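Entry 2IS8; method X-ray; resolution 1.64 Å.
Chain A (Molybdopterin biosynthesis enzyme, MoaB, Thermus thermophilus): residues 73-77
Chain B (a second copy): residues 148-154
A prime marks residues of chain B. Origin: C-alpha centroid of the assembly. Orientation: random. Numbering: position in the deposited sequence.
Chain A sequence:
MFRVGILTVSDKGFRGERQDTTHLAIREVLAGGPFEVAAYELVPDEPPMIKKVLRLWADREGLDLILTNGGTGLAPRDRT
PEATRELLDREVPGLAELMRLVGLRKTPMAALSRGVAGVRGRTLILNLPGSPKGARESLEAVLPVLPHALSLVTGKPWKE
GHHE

Chain A (73-77) GLAPR
Chain B (148-154) HALSLVT

Residues 148-154 of chain B are helical throughout, continuing a helix that begins earlier in the chain. Their phi/psi values stay close to -65/-42 until Thr154′, which relaxes to -93/-20. Val153′ N donates to Ala149′ O at 3.1 Å, and Thr154′ N donates to Leu150′ O at 2.8 Å. Leu152′ N lies 3.3 Å from His148′ O and also 3.3 Å from Ala149′ O; the second of these bonds is weak.

Residues 73-77 of chain A form neither a regular helix nor a strand. Gly73 is extended, with phi/psi of -76/-168. Leu74 turns at -93/1, Ala75 opens again at -68/148, and Pro76 and Arg77 follow at -53/-35 and -79/-16. The register is set by Ala75 and Leu152′, whose CA atoms are 4.8 Å apart. The CA-to-CB bond of Ala75 points sideways to the helix.

No hydrogen bond crosses between the stretches. The contact is one of packing, and it buries 262 Å² summed over both sides.

Leu74 is its centre. Its CA-to-CB bond points toward the helix, and its side chain has chi1 -83° (m) and chi2 52° (p). It meets three residues of the helix. Leu74 CD2 lies 3.8 Å from Ala149′ CB, an apolar contact between two methyl groups. Leu74 CB lies 3.8 Å from Val153′ CG2 and 4.1 Å from Leu152′ CB. The spacing of 149, 152 and 153 is that of one helical face, so a single leucine can touch all three.

Leu152′ points its CA-to-CB bond toward chain A and takes chi1 -67° (m) and chi2 177° (t). Val153′ has chi1 170° (t). Its CA-to-CB bond points away, yet CG2 still reaches Leu74. Ala149′ points sideways.

The carbonyl of Leu152′ also carries part of the contact. Leu152′ O is 3.7 Å from Ala75 CA and 3.5 Å from Pro76 CD. It is 3.8 Å from Leu74 O, an approach of two acceptors that gives no hydrogen bond. Pro76 has a C-gamma exo ring, and its nitrogen, closed into that ring, has no proton to donate. Pro76 CG is 4.5 Å from Val153′ O, a marginal contact. Gly73 has no side chain and adds almost nothing to the buried area.

The remaining side chains stay out of the contact. Arg77 has chi1 to chi3 of -67°, -83° and -66° (all m) and chi4 of 173°; its side chain comes no nearer than 8.8 Å to the helix and is hydrogen-bonded elsewhere in the structure. Two helix hydroxyls bond back to their own backbone. Ser151′ OG (chi1 65°, p) donates to His148′ O at 2.7 Å, and Thr154′ OG1 (chi1 69°, p) donates to Leu150′ O at 2.6 Å. His148′ has chi1 -174° (t) and chi2 81°. Leu150′, at chi1 -72° (m) and chi2 162° (t), points away.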

# COMPACT_ATOMS: atom_id res chain seq x y z
N GLY A 73 9.41 -6.10 11.02
CA GLY A 73 10.45 -6.24 10.02
C GLY A 73 10.37 -7.48 9.13
O GLY A 73 9.37 -8.19 9.12
N LEU A 74 11.46 -7.72 8.40
CA LEU A 74 11.54 -8.84 7.47
C LEU A 74 12.14 -10.12 8.04
O LEU A 74 12.27 -11.11 7.32
CB LEU A 74 12.31 -8.41 6.22
CG LEU A 74 11.50 -7.66 5.16
CD1 LEU A 74 10.74 -6.51 5.77
CD2 LEU A 74 12.42 -7.17 4.06
N ALA A 75 12.51 -10.10 9.32
CA ALA A 75 13.06 -11.28 9.97
C ALA A 75 11.96 -12.32 10.09
O ALA A 75 10.78 -11.99 10.23
CB ALA A 75 13.59 -10.92 11.35
N PRO A 76 12.32 -13.61 10.01
CA PRO A 76 11.33 -14.69 10.11
C PRO A 76 10.41 -14.64 11.32
O PRO A 76 9.23 -15.01 11.23
CB PRO A 76 12.20 -15.95 10.09
CG PRO A 76 13.35 -15.53 9.21
CD PRO A 76 13.66 -14.15 9.73
N ARG A 77 10.93 -14.18 12.46
CA ARG A 77 10.14 -14.10 13.69
C ARG A 77 9.19 -12.90 13.76
O ARG A 77 8.27 -12.88 14.59
CB ARG A 77 11.07 -14.08 14.91
CG ARG A 77 11.84 -15.38 15.16
CD ARG A 77 11.00 -16.41 15.91
NE ARG A 77 10.69 -15.98 17.27
CZ ARG A 77 9.87 -16.63 18.10
NH1 ARG A 77 9.28 -17.75 17.70
NH2 ARG A 77 9.63 -16.15 19.31
N HIS B 148 20.19 -4.57 3.54
CA HIS B 148 19.65 -4.73 4.89
C HIS B 148 18.44 -5.67 4.87
O HIS B 148 18.30 -6.55 5.72
CB HIS B 148 19.23 -3.38 5.47
CG HIS B 148 18.80 -3.44 6.90
ND1 HIS B 148 19.70 -3.47 7.95
CD2 HIS B 148 17.58 -3.52 7.47
CE1 HIS B 148 19.05 -3.55 9.09
NE2 HIS B 148 17.75 -3.59 8.83
N ALA B 149 17.58 -5.47 3.88
CA ALA B 149 16.39 -6.30 3.72
C ALA B 149 16.78 -7.76 3.54
O ALA B 149 16.21 -8.65 4.19
CB ALA B 149 15.59 -5.83 2.51
N LEU B 150 17.74 -8.02 2.66
CA LEU B 150 18.17 -9.39 2.41
C LEU B 150 18.82 -10.04 3.62
O LEU B 150 18.61 -11.23 3.86
CB LEU B 150 19.13 -9.43 1.20
CG LEU B 150 18.40 -9.19 -0.13
CD1 LEU B 150 19.40 -8.80 -1.21
CD2 LEU B 150 17.63 -10.45 -0.52
N SER B 151 19.60 -9.28 4.39
CA SER B 151 20.25 -9.86 5.56
C SER B 151 19.20 -10.40 6.54
O SER B 151 19.37 -11.47 7.13
CB SER B 151 21.16 -8.83 6.26
OG SER B 151 20.42 -7.75 6.81
N LEU B 152 18.09 -9.68 6.68
CA LEU B 152 17.02 -10.09 7.58
C LEU B 152 16.24 -11.30 7.05
O LEU B 152 15.92 -12.22 7.80
CB LEU B 152 16.06 -8.92 7.81
CG LEU B 152 16.63 -7.74 8.60
CD1 LEU B 152 15.59 -6.63 8.70
CD2 LEU B 152 17.06 -8.20 9.99
N VAL B 153 15.93 -11.29 5.76
CA VAL B 153 15.19 -12.38 5.14
C VAL B 153 15.99 -13.68 5.07
O VAL B 153 15.47 -14.76 5.36
CB VAL B 153 14.76 -12.01 3.71
CG1 VAL B 153 14.21 -13.24 2.99
CG2 VAL B 153 13.73 -10.91 3.74
N THR B 154 17.25 -13.55 4.68
CA THR B 154 18.12 -14.71 4.50
C THR B 154 18.95 -15.10 5.70
O THR B 154 19.43 -16.24 5.79
CB THR B 154 19.09 -14.47 3.34
OG1 THR B 154 20.03 -13.46 3.71
CG2 THR B 154 18.33 -14.02 2.10